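PDB 3NT8: ancylostoma secreted protein 1 from Necator americanus, which is probably associated with the passage of infective hookworm larvae into parasitism and consists of two CAP domains of the cysteine-rich secretory protein family. Local coordinates for residues G232-D235 with S236-D239; T240-S243 with V244-F248; E279-A282 with S283-H287; L314-D317 with K318-A322; V375-N378 with D379-F382. All blocks are in the same frame, centred on the assembly; numbering follows the deposited sequence.

In the fold
All five contacts lie in the second CAP domain, an alpha-beta-alpha sandwich. Contacts 1 and 2 follow each other on helix 235-253, their centres about 13 Å apart. Contact 4 opens helix 318-330, which packs beside it: V237 touches K318 and A322, and F241 touches A322. Both helices cover one face of the sheet whose central hairpin turns in contact 5. Helix 278-288, contact 3, covers the other face; H287 touches F382. A salt bridge, R238 NE to E281 OE2 at 2.6 Å, ties contact 1 to contact 3. Contacts 4 and 5 are centred about 10 Å apart, with F316 N 3.0 Å from T381 OG1. Contacts 2 and 5 are farthest apart, about 23 Å between centres.

Contact 1 (G232-D235 with S236-D239); sequences GMTD and SVRD
D235 and R238 meet in a salt bridge, OD1 to NH1 at 2.8 Å, although as a hydrogen bond it is weak (N-H...O 129°). The carboxylate oxygen comes to the edge of the guanidinium, and the two flat groups are turned 47° against each other. An arginine chain extended from CG to NE carries the guanidinium back over the residues that precede the helix, so that M233 CB and T234 N lie over one face. Both charges have further partners: R238 NE bonds to E281, NH1 to N224, and the D235 carboxylate takes the backbone N-H of Q225 and Q226. The site is the first turn of helix 235-253, the long helix whose place in the chain matches 34-52 in the first CAP domain. T234 sits at the N-cap, but its hydroxyl makes no capping bond and pairs with E222 instead. Backbone bonds start the helix, R238 N to T234 O at 3.2 Å and D239 N to D235 O at 3.1 Å. Among apolar groups, the bent M233 chain crosses V237 at about a right angle and sets CE 3.6 Å from V237 CG1. Against the threonine hydroxyl, V237 CG2 lies 3.3 Å from T234 OG1.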
loop_
_atom_site.group_PDB
_atom_site.type_symbol
_atom_site.label_atom_id
_atom_site.label_comp_id
_atom_site.label_asym_id
_atom_site.label_seq_id
_atom_site.Cartn_x
_atom_site.Cartn_y
_atom_site.Cartn_z
ATOM N N GLY A 232 20.531 4.866 -2.836
ATOM C CA GLY A 232 19.112 5.028 -3.177
ATOM C C GLY A 232 18.205 4.074 -2.396
ATOM O O GLY A 232 16.980 4.231 -2.380
ATOM N N MET A 233 18.810 3.062 -1.773
ATOM C CA MET A 233 18.055 2.097 -1.029
ATOM C C MET A 233 18.563 2.033 0.389
ATOM O O MET A 233 19.709 2.372 0.668
ATOM C CB MET A 233 18.123 0.708 -1.696
ATOM C CG MET A 233 17.162 0.498 -2.844
ATOM S SD MET A 233 15.405 0.397 -2.404
ATOM C CE MET A 233 15.236 -1.261 -1.919
ATOM N N THR A 234 17.671 1.604 1.285
ATOM C CA THR A 234 17.933 1.496 2.699
ATOM C C THR A 234 17.500 0.135 3.149
ATOM O O THR A 234 16.693 -0.503 2.497
ATOM C CB THR A 234 17.142 2.567 3.521
ATOM O OG1 THR A 234 15.738 2.507 3.235
ATOM C CG2 THR A 234 17.626 3.956 3.178
ATOM N N ASP A 235 18.011 -0.278 4.306
ATOM C CA ASP A 235 17.770 -1.592 4.847
ATOM C C ASP A 235 16.307 -1.853 5.146
ATOM O O ASP A 235 15.873 -2.985 5.033
ATOM C CB ASP A 235 18.613 -1.829 6.096
ATOM C CG ASP A 235 20.085 -1.779 5.812
ATOM O OD1 ASP A 235 20.544 -2.221 4.726
ATOM O OD2 ASP A 235 20.825 -1.304 6.697
ATOM N N SER A 236 15.553 -0.825 5.539
ATOM C CA SER A 236 14.177 -1.023 5.889
ATOM C C SER A 236 13.417 -1.428 4.636
ATOM O O SER A 236 12.641 -2.390 4.662
ATOM C CB SER A 236 13.587 0.236 6.591
ATOM O OG SER A 236 13.103 1.226 5.671
ATOM N N VAL A 237 13.689 -0.744 3.524
ATOM C CA VAL A 237 13.008 -1.005 2.247
ATOM C C VAL A 237 13.341 -2.394 1.697
ATOM O O VAL A 237 12.436 -3.075 1.196
ATOM C CB VAL A 237 13.240 0.109 1.212
ATOM C CG1 VAL A 237 12.351 -0.066 -0.040
ATOM C CG2 VAL A 237 12.939 1.520 1.848
ATOM N N ARG A 238 14.605 -2.811 1.842
ATOM C CA ARG A 238 15.058 -4.131 1.439
ATOM C C ARG A 238 14.244 -5.172 2.172
ATOM O O ARG A 238 13.698 -6.096 1.551
ATOM C CB ARG A 238 16.546 -4.331 1.725
ATOM C CG ARG A 238 17.494 -3.362 0.965
ATOM C CD ARG A 238 18.993 -3.580 1.255
ATOM N NE ARG A 238 19.803 -2.746 0.370
ATOM C CZ ARG A 238 20.540 -1.706 0.754
ATOM N NH1 ARG A 238 20.608 -1.363 2.036
ATOM N NH2 ARG A 238 21.215 -1.004 -0.146
ATOM N N ASP A 239 14.187 -5.057 3.498
ATOM C CA ASP A 239 13.457 -6.044 4.321
ATOM C C ASP A 239 11.947 -6.044 4.040
ATOM O O ASP A 239 11.293 -7.057 4.196
ATOM C CB ASP A 239 13.677 -5.810 5.798
ATOM C CG ASP A 239 15.123 -5.949 6.216
ATOM O OD1 ASP A 239 15.869 -6.789 5.633
ATOM O OD2 ASP A 239 15.501 -5.228 7.170
#

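Contact 2 (T240-S243 with V244-F248)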
loop_
_atom_site.group_PDB
_atom_site.type_symbol
_atom_site.label_atom_id
_atom_site.label_comp_id
_atom_site.label_asym_id
_atom_site.label_seq_id
_atom_site.Cartn_x
_atom_site.Cartn_y
_atom_site.Cartn_z
ATOM N N THR A 240 11.391 -4.906 3.662
ATOM C CA THR A 240 10.039 -4.909 3.230
ATOM C C THR A 240 9.818 -5.801 1.998
ATOM O O THR A 240 9.001 -6.733 2.038
ATOM C CB THR A 240 9.521 -3.510 3.028
ATOM O OG1 THR A 240 9.669 -2.811 4.262
ATOM C CG2 THR A 240 8.054 -3.546 2.710
ATOM N N PHE A 241 10.540 -5.543 0.912
ATOM C CA PHE A 241 10.416 -6.388 -0.285
ATOM C C PHE A 241 10.637 -7.843 0.026
ATOM O O PHE A 241 9.880 -8.682 -0.479
ATOM C CB PHE A 241 11.384 -5.980 -1.396
ATOM C CG PHE A 241 10.936 -4.774 -2.216
ATOM C CD1 PHE A 241 9.840 -4.858 -3.062
ATOM C CD2 PHE A 241 11.667 -3.587 -2.197
ATOM C CE1 PHE A 241 9.421 -3.757 -3.857
ATOM C CE2 PHE A 241 11.265 -2.482 -2.975
ATOM C CZ PHE A 241 10.165 -2.577 -3.804
ATOM N N LEU A 242 11.669 -8.145 0.833
ATOM C CA LEU A 242 12.129 -9.491 1.028
ATOM C C LEU A 242 11.126 -10.278 1.844
ATOM O O LEU A 242 10.812 -11.412 1.474
ATOM C CB LEU A 242 13.552 -9.532 1.611
ATOM C CG LEU A 242 14.235 -10.887 1.796
ATOM C CD1 LEU A 242 14.512 -11.562 0.480
ATOM C CD2 LEU A 242 15.544 -10.786 2.642
ATOM N N SER A 243 10.624 -9.675 2.931
ATOM C CA SER A 243 9.643 -10.303 3.803
ATOM C C SER A 243 8.299 -10.461 3.098
ATOM O O SER A 243 7.689 -11.516 3.225
ATOM C CB SER A 243 9.431 -9.526 5.097
ATOM O OG SER A 243 8.949 -8.225 4.779
ATOM N N VAL A 244 7.835 -9.420 2.395
ATOM C CA VAL A 244 6.580 -9.532 1.639
ATOM C C VAL A 244 6.666 -10.612 0.555
ATOM O O VAL A 244 5.738 -11.397 0.382
ATOM C CB VAL A 244 6.078 -8.192 1.066
ATOM C CG1 VAL A 244 4.772 -8.420 0.261
ATOM C CG2 VAL A 244 5.802 -7.181 2.196
ATOM N N HIS A 245 7.792 -10.700 -0.136
ATOM C CA HIS A 245 7.997 -11.810 -1.085
ATOM C C HIS A 245 7.931 -13.158 -0.457
ATOM O O HIS A 245 7.136 -14.024 -0.889
ATOM C CB HIS A 245 9.262 -11.669 -1.911
ATOM C CG HIS A 245 9.097 -10.717 -3.070
ATOM N ND1 HIS A 245 8.840 -9.362 -2.902
ATOM C CD2 HIS A 245 9.145 -10.925 -4.409
ATOM C CE1 HIS A 245 8.738 -8.785 -4.085
ATOM N NE2 HIS A 245 8.903 -9.713 -5.016
ATOM N N ASN A 246 8.758 -13.353 0.552
ATOM C CA ASN A 246 8.864 -14.640 1.210
ATOM C C ASN A 246 7.629 -15.124 1.890
ATOM O O ASN A 246 7.390 -16.311 1.866
ATOM C CB ASN A 246 10.073 -14.717 2.152
ATOM C CG ASN A 246 11.360 -15.100 1.403
ATOM O OD1 ASN A 246 11.298 -15.938 0.541
ATOM N ND2 ASN A 246 12.518 -14.489 1.744
ATOM N N GLU A 247 6.873 -14.198 2.500
ATOM C CA GLU A 247 5.676 -14.532 3.163
ATOM C C GLU A 247 4.574 -14.986 2.191
ATOM O O GLU A 247 3.766 -15.848 2.516
ATOM C CB GLU A 247 5.197 -13.350 3.998
ATOM C CG GLU A 247 6.013 -13.162 5.237
ATOM C CD GLU A 247 5.380 -12.245 6.262
ATOM O OE1 GLU A 247 4.312 -11.634 6.001
ATOM O OE2 GLU A 247 5.966 -12.137 7.354
ATOM N N PHE A 248 4.546 -14.376 1.015
ATOM C CA PHE A 248 3.669 -14.811 -0.029
ATOM C C PHE A 248 4.111 -16.167 -0.608
ATOM O O PHE A 248 3.262 -17.043 -0.846
ATOM C CB PHE A 248 3.582 -13.755 -1.117
ATOM C CG PHE A 248 2.610 -12.612 -0.853
ATOM C CD1 PHE A 248 1.346 -12.846 -0.333
ATOM C CD2 PHE A 248 2.930 -11.298 -1.277
ATOM C CE1 PHE A 248 0.369 -11.799 -0.137
ATOM C CE2 PHE A 248 1.971 -10.237 -1.081
ATOM C CZ PHE A 248 0.664 -10.530 -0.522
#
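T240 to E247 are joined by regular helical bonds four residues apart, such as V244 N to T240 O at 3.0 Å and N246 N to L242 O, also 3.0 Å. The carbonyl of F241 does double duty. H245 N reaches F241 O at 2.9 Å, and the imidazole folds back to give it a second bond, H245 ND1 to F241 O at 2.7 Å. The two donors approach from opposite faces of the carbonyl plane. The ring bond is bent, with an angle of 134° at the hydrogen, and the oxygen stands 25° out of the imidazole plane. A chi1 of -80°, which places CG beside the histidine's own N, makes this return possible, while NE2 at the far side of the ring bonds to Y387 OH. In the CAP sandwich helix 235-253 packs on one face of the sheet beside helix 318-330, and the F241 ring touches L370 and V374 of the sheet and A322 of that helix. L242 and N246 run side by side in the same direction, CD1 3.8 Å from ND2, and N246 OD1 takes the backbone N-H of M274. V244 CG2 rests 3.2 Å from T240 O. S243 OG turns back along the helix to D239 O.

Contact 3 (E279-A282 with S283-H287); sequences EVEA and SAIRH
E279-A282 and S283-H287 form one unbroken run of alpha helix, with I285 N bonded to E281 O at 2.8 Å and R286 N to A282 O at 3.1 Å. This is helix 278-288, which lies on the opposite face of the CAP-domain sheet from helices 235-253 and 318-330. Its inner side is set by small and apolar residues: V280 and A284 rest on strand 381-388 at Q386, and I285 reaches A373 of the neighbouring strand. One turn apart, E281 and I285 pack obliquely through their aliphatic parts, E281 CG 4.0 Å from I285 CD1. Closer still is I285 CG1, 3.2 Å from E281 O, because chi1 of -68° keeps this branch beside the backbone N. E281 takes the other course: CG is anti to N (chi1 -170°) and the chain runs straight out, bringing the carboxylate to R238, Y276 and N230, three partners that hold the buried carboxylate and probably stabilise its charge. S283 OG pairs with Q386. On the exposed side R286, beside a crystal neighbour, bends at chi3 and folds back over the preceding turn, so that A282 O stands 3.7 Å above the centre of its guanidinium plane. In that plane, at the edge, a water accepts from R286 NH2 at 3.0 Å and donates to E279 O at 2.9 Å, an oxygen that also takes the N-H of S283.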
loop_
_atom_site.group_PDB
_atom_site.type_symbol
_atom_site.label_atom_id
_atom_site.label_comp_id
_atom_site.label_asym_id
_atom_site.label_seq_id
_atom_site.Cartn_x
_atom_site.Cartn_y
_atom_site.Cartn_z
ATOM N N GLU A 279 24.001 -7.162 -5.835
ATOM C CA GLU A 279 24.294 -7.011 -7.261
ATOM C C GLU A 279 22.988 -6.888 -8.061
ATOM O O GLU A 279 22.912 -6.162 -9.063
ATOM C CB GLU A 279 25.182 -8.183 -7.818
ATOM C CG GLU A 279 26.586 -8.308 -7.181
ATOM C CD GLU A 279 27.515 -7.070 -7.455
ATOM O OE1 GLU A 279 28.400 -7.189 -8.347
ATOM O OE2 GLU A 279 27.374 -5.991 -6.791
ATOM N N VAL A 280 22.001 -7.673 -7.647
ATOM C CA VAL A 280 20.725 -7.697 -8.285
ATOM C C VAL A 280 20.081 -6.351 -7.943
ATOM O O VAL A 280 19.325 -5.786 -8.742
ATOM C CB VAL A 280 19.827 -8.889 -7.829
ATOM C CG1 VAL A 280 18.478 -8.791 -8.452
ATOM C CG2 VAL A 280 20.452 -10.286 -8.188
ATOM N N GLU A 281 20.341 -5.842 -6.745
ATOM C CA GLU A 281 19.851 -4.509 -6.420
ATOM C C GLU A 281 20.516 -3.442 -7.306
ATOM O O GLU A 281 19.865 -2.533 -7.761
ATOM C CB GLU A 281 20.122 -4.166 -4.960
ATOM C CG GLU A 281 19.429 -2.882 -4.476
ATOM C CD GLU A 281 19.809 -2.536 -3.021
ATOM O OE1 GLU A 281 20.956 -2.081 -2.787
ATOM O OE2 GLU A 281 18.985 -2.739 -2.106
ATOM N N ALA A 282 21.812 -3.543 -7.487
ATOM C CA ALA A 282 22.571 -2.519 -8.213
ATOM C C ALA A 282 22.043 -2.513 -9.631
ATOM O O ALA A 282 21.981 -1.457 -10.253
ATOM C CB ALA A 282 24.057 -2.854 -8.236
ATOM N N SER A 283 21.633 -3.695 -10.129
ATOM C CA SER A 283 21.087 -3.769 -11.473
ATOM C C SER A 283 19.664 -3.171 -11.509
ATOM O O SER A 283 19.212 -2.555 -12.500
ATOM C CB SER A 283 21.123 -5.239 -11.953
ATOM O OG SER A 283 20.511 -5.361 -13.191
ATOM N N ALA A 284 18.893 -3.400 -10.456
ATOM C CA ALA A 284 17.590 -2.736 -10.456
ATOM C C ALA A 284 17.692 -1.222 -10.300
ATOM O O ALA A 284 16.843 -0.514 -10.849
ATOM C CB ALA A 284 16.723 -3.261 -9.474
ATOM N N ILE A 285 18.691 -0.749 -9.553
ATOM C CA ILE A 285 18.953 0.675 -9.355
ATOM C C ILE A 285 19.310 1.387 -10.663
ATOM O O ILE A 285 18.806 2.465 -10.906
ATOM C CB ILE A 285 20.050 0.924 -8.311
ATOM C CG1 ILE A 285 19.536 0.519 -6.925
ATOM C CG2 ILE A 285 20.511 2.408 -8.328
ATOM C CD1 ILE A 285 20.531 0.690 -5.832
ATOM N N ARG A 286 20.112 0.739 -11.520
ATOM C CA ARG A 286 20.499 1.294 -12.802
ATOM C C ARG A 286 19.348 1.590 -13.715
ATOM O O ARG A 286 19.330 2.622 -14.381
ATOM C CB ARG A 286 21.440 0.311 -13.500
ATOM C CG ARG A 286 22.889 0.534 -13.068
ATOM C CD ARG A 286 23.854 -0.127 -14.064
ATOM N NE ARG A 286 23.711 -1.564 -13.994
ATOM C CZ ARG A 286 24.324 -2.340 -13.114
ATOM N NH1 ARG A 286 25.152 -1.798 -12.229
ATOM N NH2 ARG A 286 24.129 -3.662 -13.169
ATOM N N HIS A 287 18.414 0.644 -13.771
ATOM C CA HIS A 287 17.233 0.814 -14.524
ATOM C C HIS A 287 16.226 1.782 -13.875
ATOM O O HIS A 287 15.610 2.657 -14.555
ATOM C CB HIS A 287 16.608 -0.534 -14.715
ATOM C CG HIS A 287 15.334 -0.470 -15.476
ATOM N ND1 HIS A 287 15.257 0.074 -16.734
ATOM C CD2 HIS A 287 14.072 -0.830 -15.137
ATOM C CE1 HIS A 287 14.009 0.026 -17.148
ATOM N NE2 HIS A 287 13.269 -0.516 -16.200
HETATM O O HOH W 1 24.854 -5.741 -11.202
#

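Contact 4 (L314-D317 with K318-A322)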
loop_
_atom_site.group_PDB
_atom_site.type_symbol
_atom_site.label_atom_id
_atom_site.label_comp_id
_atom_site.label_asym_id
_atom_site.label_seq_id
_atom_site.Cartn_x
_atom_site.Cartn_y
_atom_site.Cartn_z
ATOM N N LEU A 314 3.937 11.477 -5.675
ATOM C CA LEU A 314 5.354 11.783 -5.794
ATOM C C LEU A 314 6.044 11.621 -4.493
ATOM O O LEU A 314 5.458 11.854 -3.462
ATOM C CB LEU A 314 5.612 13.185 -6.335
ATOM C CG LEU A 314 5.410 13.404 -7.828
ATOM C CD1 LEU A 314 3.959 13.639 -8.150
ATOM C CD2 LEU A 314 6.245 14.628 -8.217
ATOM N N LYS A 315 7.285 11.171 -4.541
ATOM C CA LYS A 315 8.096 10.967 -3.335
ATOM C C LYS A 315 7.407 10.065 -2.287
ATOM O O LYS A 315 7.554 10.241 -1.052
ATOM C CB LYS A 315 8.588 12.317 -2.753
ATOM C CG LYS A 315 9.519 13.114 -3.706
ATOM C CD LYS A 315 10.339 14.127 -2.935
ATOM C CE LYS A 315 11.327 14.901 -3.832
ATOM N NZ LYS A 315 11.793 16.201 -3.183
ATOM N N PHE A 316 6.707 9.040 -2.792
ATOM C CA PHE A 316 5.906 8.150 -1.928
ATOM C C PHE A 316 6.788 7.357 -1.000
ATOM O O PHE A 316 7.820 6.835 -1.410
ATOM C CB PHE A 316 4.992 7.245 -2.757
ATOM C CG PHE A 316 3.955 6.545 -1.962
ATOM C CD1 PHE A 316 3.049 7.248 -1.180
ATOM C CD2 PHE A 316 3.842 5.154 -2.028
ATOM C CE1 PHE A 316 2.050 6.553 -0.467
ATOM C CE2 PHE A 316 2.863 4.461 -1.307
ATOM C CZ PHE A 316 1.959 5.164 -0.530
ATOM N N ASP A 317 6.416 7.288 0.267
ATOM C CA ASP A 317 7.235 6.572 1.225
ATOM C C ASP A 317 7.764 5.245 0.613
ATOM O O ASP A 317 6.989 4.446 0.124
ATOM C CB ASP A 317 6.410 6.249 2.464
ATOM C CG ASP A 317 7.220 5.588 3.527
ATOM O OD1 ASP A 317 7.703 6.290 4.435
ATOM O OD2 ASP A 317 7.418 4.366 3.454
ATOM N N LYS A 318 9.072 5.018 0.696
ATOM C CA LYS A 318 9.683 3.910 0.011
ATOM C C LYS A 318 9.159 2.543 0.525
ATOM O O LYS A 318 8.965 1.633 -0.288
ATOM C CB LYS A 318 11.204 4.003 0.084
ATOM C CG LYS A 318 11.901 5.077 -0.830
ATOM C CD LYS A 318 13.446 4.898 -0.696
ATOM C CE LYS A 318 14.307 6.054 -1.144
ATOM N NZ LYS A 318 14.273 6.169 -2.581
ATOM N N ASN A 319 8.962 2.400 1.843
ATOM C CA ASN A 319 8.398 1.175 2.431
ATOM C C ASN A 319 6.946 0.945 2.057
ATOM O O ASN A 319 6.573 -0.170 1.793
ATOM C CB ASN A 319 8.527 1.172 3.956
ATOM C CG ASN A 319 9.925 0.878 4.429
ATOM O OD1 ASN A 319 10.504 -0.155 4.070
ATOM N ND2 ASN A 319 10.464 1.753 5.292
ATOM N N LYS A 320 6.131 2.010 2.068
ATOM C CA LYS A 320 4.767 1.973 1.589
ATOM C C LYS A 320 4.750 1.585 0.097
ATOM O O LYS A 320 3.944 0.773 -0.339
ATOM C CB LYS A 320 4.030 3.340 1.813
ATOM C CG LYS A 320 3.488 3.507 3.239
ATOM C CD LYS A 320 2.647 4.774 3.473
ATOM C CE LYS A 320 2.408 4.987 4.971
ATOM N NZ LYS A 320 3.614 5.528 5.709
ATOM N N ALA A 321 5.621 2.205 -0.691
ATOM C CA ALA A 321 5.689 1.871 -2.125
ATOM C C ALA A 321 6.170 0.420 -2.319
ATOM O O ALA A 321 5.712 -0.231 -3.203
ATOM C CB ALA A 321 6.565 2.812 -2.845
ATOM N N ALA A 322 7.010 -0.099 -1.442
ATOM C CA ALA A 322 7.535 -1.463 -1.609
ATOM C C ALA A 322 6.398 -2.491 -1.319
ATOM O O ALA A 322 6.273 -3.467 -2.030
ATOM C CB ALA A 322 8.733 -1.693 -0.707
#
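F316 packs against the first turn of the helix that follows it: CE2 lies 3.5 Å from K320 CB, and CD2 3.7 Å from A321 CB. The phenylalanine and the lysine chain cross at about a right angle, K320 passing the CE2 and CZ end of the ring. F316 N bonds to T381 OG1 of the adjacent hairpin. D317 comes next and binds through backbone and side chain. Its CG, anti to the backbone N at chi1 -176°, swings the carboxylate over the helix start, where OD2 accepts from K320 N at 3.0 Å in a nearly straight bond (167°) through its anti lone pair. One N-H, that of K320, holds the carboxylate, while A321 N bonds to D317 O at 2.7 Å as the first regular helical bond. The negative charge would favourably meet the positive end of the helix dipole. K320 NZ stays 4.4 Å from D317 OD1, beyond a salt bridge. K318 NZ bonds to V374 O, and the lysine makes a cation-pi contact with F376. D317 is the N-cap of helix 318-330, and F316 and A321, at N' and N4, touch in the manner of a hydrophobic staple, with a small partner.

Contact 5 (V375-N378 with D379-F382)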
loop_
_atom_site.group_PDB
_atom_site.type_symbol
_atom_site.label_atom_id
_atom_site.label_comp_id
_atom_site.label_asym_id
_atom_site.label_seq_id
_atom_site.Cartn_x
_atom_site.Cartn_y
_atom_site.Cartn_z
ATOM N N VAL A 375 12.626 4.649 -6.783
ATOM C CA VAL A 375 13.310 5.863 -7.289
ATOM C C VAL A 375 12.262 6.966 -7.347
ATOM O O VAL A 375 11.131 6.738 -7.859
ATOM C CB VAL A 375 13.958 5.663 -8.710
ATOM C CG1 VAL A 375 14.820 6.893 -9.108
ATOM C CG2 VAL A 375 14.865 4.463 -8.733
ATOM N N PHE A 376 12.596 8.143 -6.809
ATOM C CA PHE A 376 11.654 9.279 -6.918
ATOM C C PHE A 376 11.889 9.979 -8.245
ATOM O O PHE A 376 12.895 10.663 -8.432
ATOM C CB PHE A 376 11.773 10.256 -5.767
ATOM C CG PHE A 376 11.483 9.660 -4.384
ATOM C CD1 PHE A 376 10.534 8.660 -4.207
ATOM C CD2 PHE A 376 12.113 10.162 -3.266
ATOM C CE1 PHE A 376 10.263 8.139 -2.937
ATOM C CE2 PHE A 376 11.849 9.644 -1.992
ATOM C CZ PHE A 376 10.901 8.608 -1.849
ATOM N N CYS A 377 10.973 9.782 -9.185
ATOM C CA CYS A 377 11.084 10.419 -10.467
ATOM C C CYS A 377 10.184 11.660 -10.422
ATOM O O CYS A 377 9.331 11.783 -9.530
ATOM C CB CYS A 377 10.704 9.437 -11.567
ATOM S SG CYS A 377 11.874 8.007 -11.745
ATOM N N ASN A 378 10.382 12.595 -11.350
ATOM C CA ASN A 378 9.642 13.861 -11.270
ATOM C C ASN A 378 8.150 13.741 -11.664
ATOM O O ASN A 378 7.341 14.690 -11.545
ATOM C CB ASN A 378 10.381 14.986 -12.022
ATOM C CG ASN A 378 10.783 14.608 -13.455
ATOM O OD1 ASN A 378 10.051 13.917 -14.185
ATOM N ND2 ASN A 378 11.944 15.101 -13.870
ATOM N N ASP A 379 7.786 12.543 -12.065
ATOM C CA ASP A 379 6.518 12.280 -12.689
ATOM C C ASP A 379 5.713 11.161 -11.944
ATOM O O ASP A 379 4.491 10.973 -12.164
ATOM C CB ASP A 379 6.828 11.868 -14.129
ATOM C CG ASP A 379 5.639 11.965 -15.027
ATOM O OD1 ASP A 379 5.616 12.957 -15.802
ATOM O OD2 ASP A 379 4.750 11.062 -14.949
ATOM N N PHE A 380 6.402 10.421 -11.077
ATOM C CA PHE A 380 5.821 9.258 -10.410
ATOM C C PHE A 380 6.888 8.706 -9.526
ATOM O O PHE A 380 8.067 9.014 -9.741
ATOM C CB PHE A 380 5.328 8.181 -11.377
ATOM C CG PHE A 380 6.282 7.859 -12.514
ATOM C CD1 PHE A 380 7.352 6.995 -12.335
ATOM C CD2 PHE A 380 6.054 8.366 -13.794
ATOM C CE1 PHE A 380 8.227 6.685 -13.405
ATOM C CE2 PHE A 380 6.932 8.071 -14.890
ATOM C CZ PHE A 380 8.024 7.233 -14.680
ATOM N N THR A 381 6.480 7.958 -8.494
ATOM C CA THR A 381 7.424 7.136 -7.715
ATOM C C THR A 381 7.548 5.787 -8.468
ATOM O O THR A 381 6.570 5.139 -8.727
ATOM C CB THR A 381 6.941 6.938 -6.288
ATOM O OG1 THR A 381 6.620 8.215 -5.708
ATOM C CG2 THR A 381 7.967 6.245 -5.441
ATOM N N PHE A 382 8.769 5.376 -8.788
ATOM C CA PHE A 382 9.065 4.231 -9.663
ATOM C C PHE A 382 9.659 3.090 -8.843
ATOM O O PHE A 382 10.599 3.298 -8.096
ATOM C CB PHE A 382 10.074 4.731 -10.732
ATOM C CG PHE A 382 10.394 3.721 -11.836
ATOM C CD1 PHE A 382 9.481 2.763 -12.187
ATOM C CD2 PHE A 382 11.612 3.774 -12.537
ATOM C CE1 PHE A 382 9.756 1.854 -13.212
ATOM C CE2 PHE A 382 11.878 2.883 -13.540
ATOM C CZ PHE A 382 10.925 1.920 -13.884
#
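V375 N gives a nearly straight bond to F382 O at 2.8 Å, and F382 N returns one to V375 O at 2.9 Å. Beyond this antiparallel hydrogen-bonded pair comes the non-hydrogen-bonded pair F376 and T381, and then a last, more bent bond, C377 N to F380 O at 3.1 Å (135°). On the face carrying F376 and T381 the two side chains lie side by side, and T381 CG2 meets the edge of the F376 ring in its plane, 3.7 Å from CD1. T381 OG1 is hydrogen-bonded to V313 O. The chain reverses at N378 and D379, closing the beta hairpin of strands 369-376 and 381-388, which occupy the middle of the CAP-domain sheet. C377 stands beside this turn and is disulfide-bonded to C291, so the hairpin is tied covalently to the chain that follows helix 278-288. Its SG packs on F382 CB at 3.9 Å and makes oblique sulfur-aromatic contacts with the F380 and F382 rings, 5.1 Å from the F380 centroid at 47° from that ring's normal. Chi1 of F380, near +45°, swings the ring back toward the cysteine, with CE1 4.1 Å from C377 CB. Y293, close to the disulfide in sequence, also touches both F380 and F382.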